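Local coordinates for protein putative dioxygenase (1H-3-hydroxy-4-oxoquinaldine 2,4-dioxygenase) (Mycobacteroides abscessus subsp. abscessus, PDB 6RA3) that cleaves the ring of the Pseudomonas quinolone signal PQS with dioxygen, giving N-octanoylanthranilate and carbon monoxide, although its fold is that of the alpha/beta hydrolases, at residues R50-C55 with D83-D88; R200-A205 with A231-F236. All coordinates share one frame; numbering follows the deposited sequence.

Interaction 1: residues R50-C55 with D83-D88; sequences RTVRVC and DALEVD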
loop_
_atom_site.group_PDB
_atom_site.type_symbol
_atom_site.label_atom_id
_atom_site.label_comp_id
_atom_site.label_asym_id
_atom_site.label_seq_id
_atom_site.Cartn_x
_atom_site.Cartn_y
_atom_site.Cartn_z
ATOM N N ARG A 50 -15.254 -12.067 -11.147
ATOM C CA ARG A 50 -14.134 -12.042 -10.225
ATOM C C ARG A 50 -12.881 -11.866 -11.048
ATOM O O ARG A 50 -12.653 -12.613 -12.004
ATOM C CB ARG A 50 -14.049 -13.327 -9.409
ATOM C CG ARG A 50 -12.900 -13.380 -8.362
ATOM C CD ARG A 50 -12.805 -14.751 -7.700
ATOM N NE ARG A 50 -11.819 -14.783 -6.640
ATOM C CZ ARG A 50 -11.535 -15.850 -5.910
ATOM N NH1 ARG A 50 -12.142 -16.990 -6.129
ATOM N NH2 ARG A 50 -10.632 -15.766 -4.945
ATOM N N THR A 51 -12.110 -10.836 -10.711
ATOM C CA THR A 51 -10.857 -10.513 -11.377
ATOM C C THR A 51 -9.711 -10.594 -10.372
ATOM O O THR A 51 -9.768 -9.968 -9.307
ATOM C CB THR A 51 -10.962 -9.130 -11.986
ATOM O OG1 THR A 51 -11.974 -9.162 -12.999
ATOM C CG2 THR A 51 -9.615 -8.674 -12.585
ATOM N N VAL A 52 -8.693 -11.389 -10.703
ATOM C CA VAL A 52 -7.480 -11.565 -9.900
ATOM C C VAL A 52 -6.335 -11.007 -10.735
ATOM O O VAL A 52 -6.026 -11.547 -11.807
ATOM C CB VAL A 52 -7.229 -13.041 -9.539
ATOM C CG1 VAL A 52 -5.846 -13.227 -8.876
ATOM C CG2 VAL A 52 -8.307 -13.596 -8.662
ATOM N N ARG A 53 -5.737 -9.913 -10.282
ATOM C CA ARG A 53 -4.573 -9.345 -10.956
ATOM C C ARG A 53 -3.314 -9.902 -10.301
ATOM O O ARG A 53 -3.193 -9.884 -9.074
ATOM C CB ARG A 53 -4.580 -7.822 -10.906
ATOM C CG ARG A 53 -5.777 -7.171 -11.541
ATOM C CD ARG A 53 -5.570 -5.686 -11.676
ATOM N NE ARG A 53 -5.590 -5.068 -10.353
ATOM C CZ ARG A 53 -5.237 -3.817 -10.092
ATOM N NH1 ARG A 53 -4.813 -3.012 -11.059
ATOM N NH2 ARG A 53 -5.320 -3.370 -8.850
ATOM N N VAL A 54 -2.395 -10.431 -11.114
ATOM C CA VAL A 54 -1.267 -11.203 -10.609
ATOM C C VAL A 54 0.034 -10.529 -11.016
ATOM O O VAL A 54 0.205 -10.112 -12.163
ATOM C CB VAL A 54 -1.290 -12.654 -11.117
ATOM C CG1 VAL A 54 -0.032 -13.382 -10.681
ATOM C CG2 VAL A 54 -2.505 -13.378 -10.617
ATOM N N CYS A 55 0.954 -10.443 -10.064
ATOM C CA CYS A 55 2.302 -9.946 -10.294
ATOM C C CYS A 55 3.240 -11.137 -10.438
ATOM O O CYS A 55 3.043 -12.165 -9.797
ATOM C CB CYS A 55 2.772 -9.069 -9.126
ATOM S SG CYS A 55 1.981 -7.470 -8.935
ATOM N N ASP A 83 -4.920 -21.889 -7.263
ATOM C CA ASP A 83 -5.304 -22.995 -6.393
ATOM C C ASP A 83 -5.465 -22.539 -4.946
ATOM O O ASP A 83 -6.395 -22.966 -4.263
ATOM C CB ASP A 83 -4.269 -24.112 -6.471
ATOM C CG ASP A 83 -4.219 -24.790 -7.844
ATOM O OD1 ASP A 83 -5.057 -24.470 -8.720
ATOM O OD2 ASP A 83 -3.315 -25.634 -8.046
ATOM N N ALA A 84 -4.558 -21.681 -4.457
ATOM C CA ALA A 84 -4.667 -21.186 -3.091
ATOM C C ALA A 84 -5.896 -20.291 -2.923
ATOM O O ALA A 84 -6.542 -20.306 -1.867
ATOM C CB ALA A 84 -3.394 -20.431 -2.695
ATOM N N LEU A 85 -6.236 -19.511 -3.946
ATOM C CA LEU A 85 -7.407 -18.633 -3.904
ATOM C C LEU A 85 -8.702 -19.335 -4.315
ATOM O O LEU A 85 -9.729 -18.661 -4.490
ATOM C CB LEU A 85 -7.190 -17.428 -4.797
ATOM C CG LEU A 85 -6.036 -16.491 -4.419
ATOM C CD1 LEU A 85 -5.759 -15.502 -5.535
ATOM C CD2 LEU A 85 -6.349 -15.754 -3.129
ATOM N N GLU A 86 -8.659 -20.662 -4.434
ATOM C CA GLU A 86 -9.744 -21.511 -4.933
ATOM C C GLU A 86 -10.441 -20.905 -6.145
ATOM O O GLU A 86 -11.674 -20.807 -6.221
ATOM C CB GLU A 86 -10.743 -21.805 -3.831
ATOM C CG GLU A 86 -10.124 -22.443 -2.633
ATOM C CD GLU A 86 -11.109 -22.535 -1.484
ATOM O OE1 GLU A 86 -12.107 -23.301 -1.609
ATOM O OE2 GLU A 86 -10.879 -21.818 -0.474
ATOM N N VAL A 87 -9.635 -20.505 -7.112
ATOM C CA VAL A 87 -10.127 -20.143 -8.428
ATOM C C VAL A 87 -10.218 -21.437 -9.214
ATOM O O VAL A 87 -9.231 -22.170 -9.321
ATOM C CB VAL A 87 -9.204 -19.137 -9.114
ATOM C CG1 VAL A 87 -9.605 -18.963 -10.569
ATOM C CG2 VAL A 87 -9.254 -17.802 -8.372
ATOM N N ASP A 88 -11.408 -21.748 -9.713
ATOM C CA ASP A 88 -11.537 -22.904 -10.591
ATOM C C ASP A 88 -11.255 -22.471 -12.027
ATOM O O ASP A 88 -10.091 -22.280 -12.406
ATOM C CB ASP A 88 -12.916 -23.558 -10.452
ATOM C CG ASP A 88 -12.981 -24.929 -11.149
ATOM O OD1 ASP A 88 -11.944 -25.378 -11.721
ATOM O OD2 ASP A 88 -14.060 -25.568 -11.113
#

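Interaction 2: residues R200-A205 with A231-F236; sequences RMEALA and ARHPWF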
loop_
_atom_site.group_PDB
_atom_site.type_symbol
_atom_site.label_atom_id
_atom_site.label_comp_id
_atom_site.label_asym_id
_atom_site.label_seq_id
_atom_site.Cartn_x
_atom_site.Cartn_y
_atom_site.Cartn_z
ATOM N N ARG A 200 4.098 -22.231 -30.819
ATOM C CA ARG A 200 3.809 -22.682 -29.460
ATOM C C ARG A 200 2.332 -23.063 -29.333
ATOM O O ARG A 200 2.000 -24.118 -28.772
ATOM C CB ARG A 200 4.208 -21.608 -28.435
ATOM C CG ARG A 200 4.439 -22.166 -27.009
ATOM C CD ARG A 200 3.134 -22.446 -26.228
ATOM N NE ARG A 200 3.376 -23.221 -25.003
ATOM C CZ ARG A 200 3.190 -24.534 -24.881
ATOM N NH1 ARG A 200 2.726 -25.245 -25.902
ATOM N NH2 ARG A 200 3.469 -25.139 -23.730
ATOM N N MET A 201 1.433 -22.241 -29.892
ATOM C CA MET A 201 -0.009 -22.527 -29.801
ATOM C C MET A 201 -0.390 -23.835 -30.497
ATOM O O MET A 201 -1.230 -24.596 -29.986
ATOM C CB MET A 201 -0.816 -21.382 -30.399
ATOM C CG MET A 201 -0.698 -20.092 -29.622
ATOM S SD MET A 201 -1.833 -18.859 -30.195
ATOM C CE MET A 201 -0.882 -17.515 -30.856
ATOM N N GLU A 202 0.188 -24.098 -31.682
ATOM C CA GLU A 202 -0.124 -25.332 -32.397
ATOM C C GLU A 202 0.385 -26.558 -31.655
ATOM O O GLU A 202 -0.122 -27.667 -31.881
ATOM C CB GLU A 202 0.453 -25.296 -33.814
ATOM C CG GLU A 202 -0.003 -24.098 -34.661
ATOM C CD GLU A 202 0.522 -24.153 -36.102
ATOM O OE1 GLU A 202 0.011 -24.974 -36.892
ATOM O OE2 GLU A 202 1.443 -23.374 -36.447
ATOM N N ALA A 203 1.356 -26.388 -30.760
ATOM C CA ALA A 203 1.829 -27.496 -29.946
ATOM C C ALA A 203 0.933 -27.788 -28.742
ATOM O O ALA A 203 1.226 -28.724 -27.986
ATOM C CB ALA A 203 3.252 -27.208 -29.479
ATOM N N LEU A 204 -0.147 -27.027 -28.539
ATOM C CA LEU A 204 -1.015 -27.248 -27.383
ATOM C C LEU A 204 -1.771 -28.555 -27.531
ATOM O O LEU A 204 -2.408 -28.796 -28.562
ATOM C CB LEU A 204 -2.005 -26.091 -27.232
ATOM C CG LEU A 204 -1.421 -24.773 -26.720
ATOM C CD1 LEU A 204 -2.373 -23.625 -26.985
ATOM C CD2 LEU A 204 -1.062 -24.886 -25.232
ATOM N N ALA A 205 -1.702 -29.395 -26.490
ATOM C CA ALA A 205 -2.456 -30.649 -26.412
ATOM C C ALA A 205 -3.909 -30.482 -26.861
ATOM O O ALA A 205 -4.308 -31.006 -27.906
ATOM C CB ALA A 205 -2.426 -31.206 -24.978
ATOM N N ALA A 231 -7.896 -19.159 -40.061
ATOM C CA ALA A 231 -8.549 -20.075 -40.996
ATOM C C ALA A 231 -8.179 -21.531 -40.738
ATOM O O ALA A 231 -9.012 -22.419 -40.948
ATOM C CB ALA A 231 -8.197 -19.682 -42.421
ATOM N N ARG A 232 -6.950 -21.798 -40.279
ATOM C CA ARG A 232 -6.519 -23.168 -39.993
ATOM C C ARG A 232 -7.110 -23.708 -38.698
ATOM O O ARG A 232 -7.267 -24.926 -38.546
ATOM C CB ARG A 232 -4.994 -23.238 -39.874
ATOM C CG ARG A 232 -4.203 -23.341 -41.162
ATOM C CD ARG A 232 -2.694 -23.360 -40.843
ATOM N NE ARG A 232 -2.120 -22.008 -40.735
ATOM C CZ ARG A 232 -1.019 -21.691 -40.048
ATOM N NH1 ARG A 232 -0.350 -22.623 -39.368
ATOM N NH2 ARG A 232 -0.591 -20.425 -40.027
ATOM N N HIS A 233 -7.388 -22.832 -37.740
ATOM C CA HIS A 233 -7.649 -23.233 -36.357
ATOM C C HIS A 233 -8.918 -22.541 -35.881
ATOM O O HIS A 233 -8.897 -21.310 -35.665
ATOM C CB HIS A 233 -6.476 -22.873 -35.445
ATOM C CG HIS A 233 -5.200 -23.591 -35.777
ATOM N ND1 HIS A 233 -4.159 -22.983 -36.445
ATOM C CD2 HIS A 233 -4.800 -24.861 -35.532
ATOM C CE1 HIS A 233 -3.171 -23.846 -36.596
ATOM N NE2 HIS A 233 -3.531 -24.991 -36.045
ATOM N N PRO A 234 -10.031 -23.268 -35.736
ATOM C CA PRO A 234 -11.260 -22.635 -35.225
ATOM C C PRO A 234 -11.076 -21.942 -33.883
ATOM O O PRO A 234 -11.721 -20.917 -33.646
ATOM C CB PRO A 234 -12.242 -23.814 -35.119
ATOM C CG PRO A 234 -11.757 -24.797 -36.143
ATOM C CD PRO A 234 -10.249 -24.684 -36.095
ATOM N N TRP A 235 -10.210 -22.461 -33.002
ATOM C CA TRP A 235 -10.103 -21.925 -31.645
ATOM C C TRP A 235 -9.380 -20.592 -31.574
ATOM O O TRP A 235 -9.368 -19.975 -30.506
ATOM C CB TRP A 235 -9.395 -22.925 -30.725
ATOM C CG TRP A 235 -8.226 -23.623 -31.323
ATOM C CD1 TRP A 235 -8.209 -24.889 -31.842
ATOM C CD2 TRP A 235 -6.892 -23.110 -31.464
ATOM N NE1 TRP A 235 -6.945 -25.196 -32.297
ATOM C CE2 TRP A 235 -6.119 -24.121 -32.074
ATOM C CE3 TRP A 235 -6.276 -21.897 -31.129
ATOM C CZ2 TRP A 235 -4.760 -23.954 -32.356
ATOM C CZ3 TRP A 235 -4.923 -21.730 -31.418
ATOM C CH2 TRP A 235 -4.185 -22.753 -32.022
ATOM N N PHE A 236 -8.786 -20.130 -32.662
ATOM C CA PHE A 236 -8.029 -18.892 -32.663
ATOM C C PHE A 236 -8.855 -17.792 -33.297
ATOM O O PHE A 236 -9.544 -18.010 -34.296
ATOM C CB PHE A 236 -6.698 -19.046 -33.414
ATOM C CG PHE A 236 -5.837 -17.806 -33.390
ATOM C CD1 PHE A 236 -4.896 -17.612 -32.378
ATOM C CD2 PHE A 236 -5.959 -16.833 -34.373
ATOM C CE1 PHE A 236 -4.081 -16.459 -32.369
ATOM C CE2 PHE A 236 -5.159 -15.685 -34.367
ATOM C CZ PHE A 236 -4.226 -15.487 -33.363
#

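Interaction 1: residues R50-C55 with D83-D88
With CG anti to the backbone N (chi1 -178°) and the rest of the chain extended, Arg50 stretches from the start of strand 51-54 to the carbonyl of Leu85, where helix 71-84 has just ended. Its NH2 meets Leu85 O at 3.1 Å, in the carbonyl plane and on a lone pair, with the oxygen 21° out of the guanidinium plane. NH1 adds a weak second bond to the same oxygen at 3.4 Å, so two N-H groups grip one acceptor. Val87 CG2, placed anti to its own carbonyl carbon, lies over one face of the guanidinium, offset toward the rim and 3.7 Å from Arg50 NH1. Arginine suits this place because its long aliphatic chain carries a flat guanidinium that can donate from its edge while a methyl packs on a face. Closer to the strand the contact is apolar: Val52 CG1 and Leu85 CD1 meet tip to tip at 4.0 Å, and Val52 CG2 approaches Val87 CG2 at 4.3 Å. Branched aliphatic side chains suit this buried layer between the strand and the end of the helix.

The turn is a Schellman motif. Glu86, at positive phi (42°), is its C-prime residue; Val87 N bonds back to Leu82 O, and a weaker bond joins Glu86 N to Asp83 O. Leu85 and Val87, before and after Glu86, both direct CB toward the strand, whereas the carboxylate of Glu86 is turned from it and hydrogen-bonded to Trp144 NE1 and Phe177 N of the second subunit. Arg50 NH2 also forms a salt bridge with Asp16. Helix 71-84 belongs to the connection from strand 51-54 to strand 90-95 of the alpha/beta hydrolase sheet, both parallel to strand 24-28 between them, on whose Val24 Val87 packs.

Interaction 2: residues R200-A205 with A231-F236
Met201 and Glu202, in the last turn of helix 197-202, face a chain reversal in which helix 221-232 ends and a type I beta turn from His233 to Phe236, closed by Phe236 N to His233 O at 3.2 Å, leads into strand 236-240. The Met201 side chain leaves the helix with CG anti to the carbonyl carbon (chi1 -66°) and meets two aromatic residues. Its CB touches Trp235 CH2 at 4.0 Å. Farther out, the thioether crosses Phe236 obliquely in a Met-aromatic contact: SD is 5.0 Å from the centroid of the Phe236 ring, and CE comes to 3.7 Å from Phe236 CE1. A flexible, polarisable methionine suits a place where one chain must fit against two differently placed rings.

In the alpha/beta hydrolase fold, helices pack against a central sheet, and here the end of helix 197-202 packs on the turn leading into the outermost strand 236-240. Met201, Trp235 and Leu204 also share Ile210 of strand 209-214, while Phe236 meets Phe229 edge-to-face. Within the turn, His233 CB lies over one face of the Trp235 indole, 3.6 Å above its plane and toward the rim.

At the exposed side the contact turns polar. Glu202 is extended beyond CG; its OE1 lies in the plane of the His233 ring, at the edge, 3.4 Å from His233 CE1. The same oxygen forms a long salt bridge with Arg232 NH1, also 3.4 Å; the carboxylate and guanidinium planes stand 74° apart, so the two groups do not pair flat. Charged side chains suit this exposed margin, where their ends can stay near solvent, and Arg232 NE makes a further salt bridge to Asp228, one turn back on its own helix.

From the N terminus, the chain first lays down strands 3-7, 10-17 and 24-28 and helix 42-48. Interaction 1 then closes a loop of 27 residues, containing most of helix 71-84, by returning that helix's end to strand 51-54. The chain next builds strands 90-95 and 116-120 and several helices before interaction 2 opens at helix 197-202. Its loop of 25 residues runs through strand 209-214 and most of helix 221-232, ending where strand 236-240 begins. The two loops follow in series, neither nested nor crossed, with centres about 26 Å apart. They thus tie helices to separate regions of one sheet, 236-240 being an outermost strand.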